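Local structure of precorrin-6y methylase (Rhodobacter capsulatus, 3NJR) at residues R149-A154 against Q197-G202; D178-E183 against G190-R195; R55-W60 against V71-A76. The protein methylates a precorrin intermediate in adenosylcobalamin biosynthesis, and its C-terminal domain, the piece described here, binds S-adenosyl-L-homocysteine and is probably linked to decarboxylation as well. All coordinates share one frame; numbering follows the deposited sequence.

Contact 1 of 3, residues R149-A154 against Q197-G202; sequences RIVANA and QLQWSG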
loop_
_atom_site.group_PDB
_atom_site.type_symbol
_atom_site.label_atom_id
_atom_site.label_comp_id
_atom_site.label_asym_id
_atom_site.label_seq_id
_atom_site.Cartn_x
_atom_site.Cartn_y
_atom_site.Cartn_z
ATOM N N ARG A 149 -21.079 16.626 11.916
ATOM C CA ARG A 149 -20.041 15.922 11.180
ATOM C C ARG A 149 -19.627 14.674 11.935
ATOM O O ARG A 149 -19.516 14.706 13.152
ATOM C CB ARG A 149 -18.852 16.854 10.895
ATOM C CG ARG A 149 -19.297 18.275 10.463
ATOM C CD ARG A 149 -18.158 19.216 10.051
ATOM N NE ARG A 149 -17.206 19.484 11.126
ATOM C CZ ARG A 149 -17.298 20.478 12.016
ATOM N NH1 ARG A 149 -16.360 20.614 12.946
ATOM N NH2 ARG A 149 -18.320 21.325 12.002
ATOM N N ILE A 150 -19.428 13.571 11.205
ATOM C CA ILE A 150 -18.944 12.295 11.769
ATOM C C ILE A 150 -17.604 11.884 11.176
ATOM O O ILE A 150 -17.396 12.002 9.967
ATOM C CB ILE A 150 -19.900 11.104 11.514
ATOM C CG1 ILE A 150 -21.368 11.549 11.404
ATOM C CG2 ILE A 150 -19.685 10.003 12.575
ATOM C CD1 ILE A 150 -22.117 11.724 12.713
ATOM N N VAL A 151 -16.707 11.386 12.034
ATOM C CA VAL A 151 -15.410 10.891 11.592
ATOM C C VAL A 151 -15.044 9.629 12.359
ATOM O O VAL A 151 -15.039 9.614 13.577
ATOM C CB VAL A 151 -14.291 11.991 11.687
ATOM C CG1 VAL A 151 -12.915 11.446 11.287
ATOM C CG2 VAL A 151 -14.647 13.203 10.822
ATOM N N ALA A 152 -14.745 8.561 11.625
ATOM C CA ALA A 152 -14.413 7.275 12.237
ATOM C C ALA A 152 -13.188 6.648 11.597
ATOM O O ALA A 152 -13.032 6.717 10.393
ATOM C CB ALA A 152 -15.584 6.341 12.121
ATOM N N ASN A 153 -12.323 6.051 12.417
ATOM C CA ASN A 153 -11.198 5.218 11.953
ATOM C C ASN A 153 -11.490 3.722 12.185
ATOM O O ASN A 153 -12.003 3.340 13.216
ATOM C CB ASN A 153 -9.893 5.613 12.647
ATOM C CG ASN A 153 -9.562 7.106 12.499
ATOM O OD1 ASN A 153 -9.857 7.731 11.479
ATOM N ND2 ASN A 153 -8.940 7.673 13.525
ATOM N N ALA A 154 -11.175 2.882 11.213
ATOM C CA ALA A 154 -11.352 1.436 11.350
ATOM C C ALA A 154 -10.026 0.711 11.117
ATOM O O ALA A 154 -9.302 1.028 10.178
ATOM C CB ALA A 154 -12.383 0.955 10.361
ATOM N N GLN A 197 -5.571 1.760 7.352
ATOM C CA GLN A 197 -6.665 2.121 8.235
ATOM C C GLN A 197 -7.680 2.789 7.322
ATOM O O GLN A 197 -7.314 3.506 6.385
ATOM C CB GLN A 197 -6.173 3.072 9.334
ATOM C CG GLN A 197 -6.734 2.800 10.739
ATOM C CD GLN A 197 -5.824 3.298 11.887
ATOM O OE1 GLN A 197 -4.706 2.810 12.082
ATOM N NE2 GLN A 197 -6.332 4.247 12.669
ATOM N N LEU A 198 -8.957 2.517 7.554
ATOM C CA LEU A 198 -9.998 3.205 6.813
ATOM C C LEU A 198 -10.561 4.342 7.651
ATOM O O LEU A 198 -10.643 4.242 8.875
ATOM C CB LEU A 198 -11.085 2.233 6.356
ATOM C CG LEU A 198 -11.109 1.884 4.859
ATOM C CD1 LEU A 198 -9.811 1.245 4.394
ATOM C CD2 LEU A 198 -12.312 0.996 4.519
ATOM N N GLN A 199 -10.904 5.439 6.988
ATOM C CA GLN A 199 -11.440 6.595 7.676
ATOM C C GLN A 199 -12.619 7.140 6.908
ATOM O O GLN A 199 -12.508 7.493 5.729
ATOM C CB GLN A 199 -10.381 7.678 7.875
ATOM C CG GLN A 199 -10.907 8.907 8.629
ATOM C CD GLN A 199 -9.985 10.119 8.536
ATOM O OE1 GLN A 199 -9.979 10.825 7.533
ATOM N NE2 GLN A 199 -9.235 10.382 9.604
ATOM N N TRP A 200 -13.756 7.194 7.581
ATOM C CA TRP A 200 -14.911 7.790 6.986
ATOM C C TRP A 200 -15.150 9.167 7.574
ATOM O O TRP A 200 -14.932 9.430 8.781
ATOM C CB TRP A 200 -16.134 6.896 7.148
ATOM C CG TRP A 200 -17.380 7.506 6.567
ATOM C CD1 TRP A 200 -17.588 7.896 5.267
ATOM C CD2 TRP A 200 -18.588 7.808 7.273
ATOM N NE1 TRP A 200 -18.857 8.427 5.122
ATOM C CE2 TRP A 200 -19.495 8.378 6.332
ATOM C CE3 TRP A 200 -19.002 7.640 8.608
ATOM C CZ2 TRP A 200 -20.788 8.780 6.681
ATOM C CZ3 TRP A 200 -20.297 8.033 8.960
ATOM C CH2 TRP A 200 -21.175 8.604 7.989
ATOM N N SER A 201 -15.607 10.052 6.706
ATOM C CA SER A 201 -15.894 11.397 7.096
ATOM C C SER A 201 -17.188 11.775 6.366
ATOM O O SER A 201 -17.229 11.825 5.130
ATOM C CB SER A 201 -14.709 12.283 6.707
ATOM O OG SER A 201 -14.979 13.639 6.948
ATOM N N GLY A 202 -18.256 11.987 7.131
ATOM C CA GLY A 202 -19.544 12.366 6.566
ATOM C C GLY A 202 -20.330 13.254 7.504
ATOM O O GLY A 202 -19.775 13.847 8.410
#
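Asn153 and Gln199 stand side by side on the sheet face they share with Val151 and Ser201, their carboxamides pointing the same way with planes only 21° apart. Gln199 NE2 approaches Asn153 OD1 at 3.3 Å in a weak hydrogen bond. An extended chain, starting with CG trans to the backbone N (chi1 -179°), carries the Gln199 amide to that height. The other end of the Asn153 amide is held too, since ND2 makes a weak hydrogen bond to Thr47 OG1 on helix 41-51. Val151 turns one methyl to each neighbour: CG1 crosses near the Gln199 amide, and CG2 lies 3.9 Å from Ser201 OG. At one end of the pairing Gln197 runs its extended chain past Ala154 O, with NE2 near Asn153 CB.

The backbones beneath belong to a Rossmann-like class I methyltransferase sheet of strand order 3-2-1-4-5-7-6, in which the last strand of the chain, 188-203, is inserted antiparallel between strands 149-154 and 173-185. Ile150-Gly202, Ala152-Trp200 and Ala154-Leu198 are the hydrogen-bonded pairs, each closed by two backbone bonds.

The face carrying Ile150 and Trp200 is apolar. Ile150 CB meets Trp200 CZ3 obliquely at 4.0 Å, and the indole folds back over the chain, with Gly202 N 3.9 Å above the centre of the ring. Trp200 NE1 is satisfied by Gly171 O. Farther along this face Ala152 and Ala154 pack on Leu163 of helix 157-170, while Leu198 touches Trp191 of the second subunit. Arg149 sends its guanidinium away from the strand pair, to a salt bridge of NH1 with Glu57 OE1 and a hydrogen bond with Leu51 O.

Contact 2 of 3, residues D178-E183 against G190-R195; sequences DIAQAE and GWSASR
The beta hairpin of strands 173-185 and 188-203 is regular near its turn, where Glu183 and Gly190 exchange two hydrogen bonds, and changes character at Ser192. Glu183 N to Gly190 O and Gly190 N to Glu183 O are both 2.7 Å long. Two residues on, past the non-hydrogen-bonded pair Ala182-Trp191, Ser192 N still donates to Gln181 O, but the return bond is made by a side chain: Gln181 N donates to Ser192 OG at 3.1 Å. With chi1 at 61° the hydroxyl lies between its own N and carbonyl carbon, turned to the neighbouring strand. Ser194 repeats this rotamer and donates through OG to Asp178 OD1 at 2.7 Å, on the syn side but 32° out of the carboxylate plane. The second oxygen, Asp178 OD2, forms a salt bridge with Arg176 of the second subunit.

Trp191 brings the edge of its indole to the opposite backbone, CE3 lying 3.6 Å from Gln181 C, which is in the ring plane. Its CZ3 is 4.1 Å from Ala182 CB. Arg176 of the second subunit makes a cation-pi contact with this indole, and Trp191 O accepts from Arg195 NE of the third subunit. Residues 178-181 also pair with a strand of the second subunit; the whole is an extended hairpin arm of the kind that carries a sheet across an oligomer interface.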
loop_
_atom_site.group_PDB
_atom_site.type_symbol
_atom_site.label_atom_id
_atom_site.label_comp_id
_atom_site.label_asym_id
_atom_site.label_seq_id
_atom_site.Cartn_x
_atom_site.Cartn_y
_atom_site.Cartn_z
ATOM N N ASP A 178 -2.433 4.189 4.500
ATOM C CA ASP A 178 -1.335 3.353 4.946
ATOM C C ASP A 178 -0.164 4.290 5.254
ATOM O O ASP A 178 0.236 5.088 4.395
ATOM C CB ASP A 178 -0.997 2.373 3.834
ATOM C CG ASP A 178 -0.072 1.246 4.278
ATOM O OD1 ASP A 178 -0.043 0.879 5.486
ATOM O OD2 ASP A 178 0.614 0.689 3.377
ATOM N N ILE A 179 0.338 4.258 6.482
ATOM C CA ILE A 179 1.530 5.044 6.833
ATOM C C ILE A 179 2.559 4.119 7.481
ATOM O O ILE A 179 2.282 3.473 8.501
ATOM C CB ILE A 179 1.240 6.262 7.813
ATOM C CG1 ILE A 179 0.018 7.101 7.410
ATOM C CG2 ILE A 179 2.452 7.177 7.967
ATOM C CD1 ILE A 179 0.155 7.879 6.151
ATOM N N ALA A 180 3.743 4.050 6.881
ATOM C CA ALA A 180 4.869 3.371 7.522
ATOM C C ALA A 180 6.021 4.338 7.804
ATOM O O ALA A 180 6.036 5.467 7.321
ATOM C CB ALA A 180 5.330 2.173 6.718
ATOM N N GLN A 181 6.981 3.857 8.584
ATOM C CA GLN A 181 8.086 4.647 9.111
ATOM C C GLN A 181 9.394 3.879 8.924
ATOM O O GLN A 181 9.418 2.655 9.057
ATOM C CB GLN A 181 7.829 4.844 10.597
ATOM C CG GLN A 181 8.597 5.908 11.272
ATOM C CD GLN A 181 8.085 6.113 12.684
ATOM O OE1 GLN A 181 7.672 5.159 13.344
ATOM N NE2 GLN A 181 8.093 7.364 13.151
ATOM N N ALA A 182 10.476 4.592 8.628
ATOM C CA ALA A 182 11.788 3.970 8.498
ATOM C C ALA A 182 12.284 3.465 9.856
ATOM O O ALA A 182 12.431 4.238 10.794
ATOM C CB ALA A 182 12.764 4.928 7.892
ATOM N N GLU A 183 12.503 2.157 9.959
ATOM C CA GLU A 183 12.935 1.526 11.203
ATOM C C GLU A 183 14.212 0.758 10.954
ATOM O O GLU A 183 14.411 0.279 9.847
ATOM C CB GLU A 183 11.858 0.566 11.722
ATOM C CG GLU A 183 10.875 1.189 12.744
ATOM C CD GLU A 183 10.219 0.154 13.680
ATOM O OE1 GLU A 183 10.917 -0.776 14.163
ATOM O OE2 GLU A 183 9.001 0.283 13.954
ATOM N N GLY A 190 14.584 -0.637 7.326
ATOM C CA GLY A 190 13.397 -1.152 6.627
ATOM C C GLY A 190 12.125 -0.399 6.996
ATOM O O GLY A 190 12.066 0.267 8.032
ATOM N N TRP A 191 11.101 -0.491 6.154
ATOM C CA TRP A 191 9.804 0.079 6.513
ATOM C C TRP A 191 9.182 -0.693 7.659
ATOM O O TRP A 191 9.256 -1.928 7.692
ATOM C CB TRP A 191 8.853 0.070 5.331
ATOM C CG TRP A 191 9.279 0.959 4.247
ATOM C CD1 TRP A 191 9.535 0.606 2.972
ATOM C CD2 TRP A 191 9.516 2.365 4.334
ATOM N NE1 TRP A 191 9.907 1.700 2.240
ATOM C CE2 TRP A 191 9.901 2.798 3.060
ATOM C CE3 TRP A 191 9.439 3.304 5.368
ATOM C CZ2 TRP A 191 10.204 4.127 2.788
ATOM C CZ3 TRP A 191 9.746 4.611 5.098
ATOM C CH2 TRP A 191 10.120 5.015 3.824
ATOM N N SER A 192 8.592 0.027 8.609
ATOM C CA SER A 192 7.858 -0.648 9.671
ATOM C C SER A 192 6.646 -1.308 9.046
ATOM O O SER A 192 6.142 -0.861 8.019
ATOM C CB SER A 192 7.464 0.295 10.814
ATOM O OG SER A 192 6.624 1.334 10.363
ATOM N N ALA A 193 6.222 -2.413 9.635
ATOM C CA ALA A 193 5.106 -3.157 9.108
ATOM C C ALA A 193 3.822 -2.508 9.623
ATOM O O ALA A 193 3.567 -2.481 10.840
ATOM C CB ALA A 193 5.215 -4.600 9.531
ATOM N N SER A 194 3.031 -1.965 8.699
ATOM C CA SER A 194 1.791 -1.263 9.070
ATOM C C SER A 194 0.529 -1.926 8.513
ATOM O O SER A 194 0.611 -2.810 7.653
ATOM C CB SER A 194 1.856 0.205 8.629
ATOM O OG SER A 194 1.965 0.306 7.219
ATOM N N ARG A 195 -0.632 -1.506 9.019
ATOM C CA ARG A 195 -1.921 -1.895 8.438
ATOM C C ARG A 195 -2.528 -0.695 7.744
ATOM O O ARG A 195 -2.378 0.428 8.212
ATOM C CB ARG A 195 -2.894 -2.339 9.517
ATOM C CG ARG A 195 -2.421 -3.491 10.319
ATOM C CD ARG A 195 -3.513 -3.979 11.231
ATOM N NE ARG A 195 -3.147 -5.294 11.755
ATOM C CZ ARG A 195 -2.374 -5.496 12.822
ATOM N NH1 ARG A 195 -1.903 -4.459 13.504
ATOM N NH2 ARG A 195 -2.079 -6.737 13.211
#

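Contact 3 of 3, residues R55-W60 against V71-A76; sequences RGELLW and VEWCLA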
loop_
_atom_site.group_PDB
_atom_site.type_symbol
_atom_site.label_atom_id
_atom_site.label_comp_id
_atom_site.label_asym_id
_atom_site.label_seq_id
_atom_site.Cartn_x
_atom_site.Cartn_y
_atom_site.Cartn_z
ATOM N N ARG A 55 -14.086 27.571 15.910
ATOM C CA ARG A 55 -14.045 28.102 17.279
ATOM C C ARG A 55 -15.312 27.724 18.062
ATOM O O ARG A 55 -16.425 27.945 17.588
ATOM C CB ARG A 55 -13.862 29.636 17.210
ATOM C CG ARG A 55 -12.746 30.215 18.109
ATOM C CD ARG A 55 -11.833 31.179 17.315
ATOM N NE ARG A 55 -10.468 31.340 17.848
ATOM C CZ ARG A 55 -9.794 30.465 18.609
ATOM N NH1 ARG A 55 -10.312 29.295 18.966
ATOM N NH2 ARG A 55 -8.568 30.764 19.015
ATOM N N GLY A 56 -15.127 27.122 19.238
ATOM C CA GLY A 56 -16.232 26.861 20.162
ATOM C C GLY A 56 -17.139 25.664 19.876
ATOM O O GLY A 56 -17.995 25.313 20.720
ATOM N N GLU A 57 -16.972 25.027 18.712
ATOM C CA GLU A 57 -17.751 23.848 18.368
ATOM C C GLU A 57 -17.533 22.737 19.386
ATOM O O GLU A 57 -16.470 22.656 20.011
ATOM C CB GLU A 57 -17.372 23.348 16.986
ATOM C CG GLU A 57 -17.960 24.122 15.833
ATOM C CD GLU A 57 -17.781 23.385 14.522
ATOM O OE1 GLU A 57 -16.867 22.542 14.419
ATOM O OE2 GLU A 57 -18.558 23.631 13.582
ATOM N N LEU A 58 -18.540 21.883 19.548
ATOM C CA LEU A 58 -18.484 20.786 20.529
ATOM C C LEU A 58 -18.183 19.462 19.849
ATOM O O LEU A 58 -18.749 19.174 18.787
ATOM C CB LEU A 58 -19.785 20.703 21.344
ATOM C CG LEU A 58 -20.014 19.575 22.365
ATOM C CD1 LEU A 58 -19.054 19.583 23.545
ATOM C CD2 LEU A 58 -21.421 19.620 22.892
ATOM N N LEU A 59 -17.304 18.665 20.469
ATOM C CA LEU A 59 -16.982 17.307 20.010
ATOM C C LEU A 59 -17.413 16.182 20.985
ATOM O O LEU A 59 -17.112 16.219 22.192
ATOM C CB LEU A 59 -15.475 17.172 19.702
ATOM C CG LEU A 59 -14.945 15.791 19.251
ATOM C CD1 LEU A 59 -15.273 15.465 17.799
ATOM C CD2 LEU A 59 -13.468 15.610 19.513
ATOM N N TRP A 60 -18.097 15.173 20.460
ATOM C CA TRP A 60 -18.214 13.909 21.172
ATOM C C TRP A 60 -17.060 13.059 20.698
ATOM O O TRP A 60 -16.953 12.785 19.513
ATOM C CB TRP A 60 -19.555 13.210 20.841
ATOM C CG TRP A 60 -20.730 13.742 21.604
ATOM C CD1 TRP A 60 -20.740 14.809 22.456
ATOM C CD2 TRP A 60 -22.071 13.249 21.568
ATOM N NE1 TRP A 60 -21.988 14.999 22.962
ATOM C CE2 TRP A 60 -22.835 14.061 22.429
ATOM C CE3 TRP A 60 -22.710 12.203 20.881
ATOM C CZ2 TRP A 60 -24.217 13.852 22.635
ATOM C CZ3 TRP A 60 -24.072 12.003 21.082
ATOM C CH2 TRP A 60 -24.808 12.819 21.952
ATOM N N VAL A 71 -7.801 16.676 22.853
ATOM C CA VAL A 71 -6.824 17.665 23.290
ATOM C C VAL A 71 -6.489 18.541 22.096
ATOM O O VAL A 71 -6.656 19.760 22.154
ATOM C CB VAL A 71 -5.564 17.002 23.908
ATOM C CG1 VAL A 71 -4.457 17.995 24.091
ATOM C CG2 VAL A 71 -5.879 16.386 25.239
ATOM N N GLU A 72 -6.066 17.932 20.999
ATOM C CA GLU A 72 -5.859 18.695 19.760
ATOM C C GLU A 72 -7.130 19.414 19.209
ATOM O O GLU A 72 -7.023 20.506 18.633
ATOM C CB GLU A 72 -5.161 17.839 18.698
ATOM C CG GLU A 72 -3.947 17.142 19.265
ATOM C CD GLU A 72 -2.859 16.859 18.251
ATOM O OE1 GLU A 72 -3.117 16.157 17.256
ATOM O OE2 GLU A 72 -1.719 17.323 18.455
ATOM N N TRP A 73 -8.320 18.832 19.390
ATOM C CA TRP A 73 -9.548 19.512 18.948
ATOM C C TRP A 73 -9.751 20.770 19.768
ATOM O O TRP A 73 -10.001 21.826 19.200
ATOM C CB TRP A 73 -10.762 18.594 19.049
ATOM C CG TRP A 73 -12.121 19.275 18.980
ATOM C CD1 TRP A 73 -12.811 19.831 20.020
ATOM C CD2 TRP A 73 -12.977 19.412 17.819
ATOM N NE1 TRP A 73 -14.021 20.330 19.583
ATOM C CE2 TRP A 73 -14.150 20.081 18.241
ATOM C CE3 TRP A 73 -12.862 19.036 16.470
ATOM C CZ2 TRP A 73 -15.201 20.375 17.366
ATOM C CZ3 TRP A 73 -13.902 19.344 15.599
ATOM C CH2 TRP A 73 -15.059 20.000 16.052
ATOM N N CYS A 74 -9.622 20.654 21.094
ATOM C CA CYS A 74 -9.771 21.795 22.007
ATOM C C CYS A 74 -8.663 22.842 21.892
ATOM O O CYS A 74 -8.925 24.028 22.074
ATOM C CB CYS A 74 -9.862 21.310 23.445
ATOM S SG CYS A 74 -11.414 20.401 23.782
ATOM N N LEU A 75 -7.432 22.398 21.596
ATOM C CA LEU A 75 -6.319 23.321 21.327
ATOM C C LEU A 75 -6.576 24.149 20.080
ATOM O O LEU A 75 -6.151 25.310 20.018
ATOM C CB LEU A 75 -4.961 22.616 21.248
ATOM C CG LEU A 75 -4.394 22.186 22.609
ATOM C CD1 LEU A 75 -3.366 21.037 22.481
ATOM C CD2 LEU A 75 -3.818 23.364 23.409
ATOM N N ALA A 76 -7.300 23.588 19.106
ATOM C CA ALA A 76 -7.700 24.383 17.933
ATOM C C ALA A 76 -8.859 25.371 18.219
ATOM O O ALA A 76 -9.300 26.097 17.325
ATOM C CB ALA A 76 -8.024 23.471 16.749
#
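Leu59 CB sits over one face of the Trp73 indole, 3.5 Å from the centroid of the five-membered ring and 15° off its normal, a CH-pi contact. Leu59 CD2 follows over the same ring and comes within 3.9 Å of Trp73 CG. The indole reaches the strand because Trp73 holds CG anti to the backbone N (chi1 164°), projecting the ring from the helix toward residues 57-59.

Glu57 meets the rim of the same ring. Its carbonyl O lies at the edge, near the ring plane, and takes a weak, bent hydrogen bond of 3.4 Å from Trp73 NE1. The Glu57 side chain crosses the indole at about a right angle: CB is 3.7 Å from Trp73 CZ2, and OE1 is 3.5 Å from Trp73 CH2, with the carboxylate only 16° from the ring plane.

In the next shell, Arg79 O provides the stronger partner of Trp73 NE1, which therefore has two carbonyl acceptors. Besides Arg149, Glu57 OE1 has a weak bond from Arg54 N. The backbone before the strand is tied down as well, through bonds from Gly56 to Gly77 and from Glu57 to Arg79, while Leu59 also pairs with Arg79.

This is the first beta-alpha-beta unit of the sheet, strand 58-62, helix 68-75 and strand 79-84. Trp73 lies between helix and sheet, touching Ala80 of strand 79-84, Ala125 of strand 125-128, and Leu48 and Leu51 of helix 41-51.

The three contacts mark successive places along one mixed sheet. Contacts 1 and 3, with centres about 17 Å apart, touch directly: the salt bridge between Arg149 and Glu57 joins them, and Arg149 NH1 also packs against the rim of Trp73. Contact 2 continues strand 188-203 outward from contact 1, its centre about 21 Å away, and lies about 30 Å from the centre of contact 3, on the opposite side of the chain's centre. Bound S-adenosyl-L-homocysteine is about 7 Å from the Asn153 side chain and 9 Å from that of Leu59, but about 13 Å from the Arg195 side chain. Contacts 1 and 3 thus lie nearer the ligand, while contact 2, farther out, meets the second and third subunits.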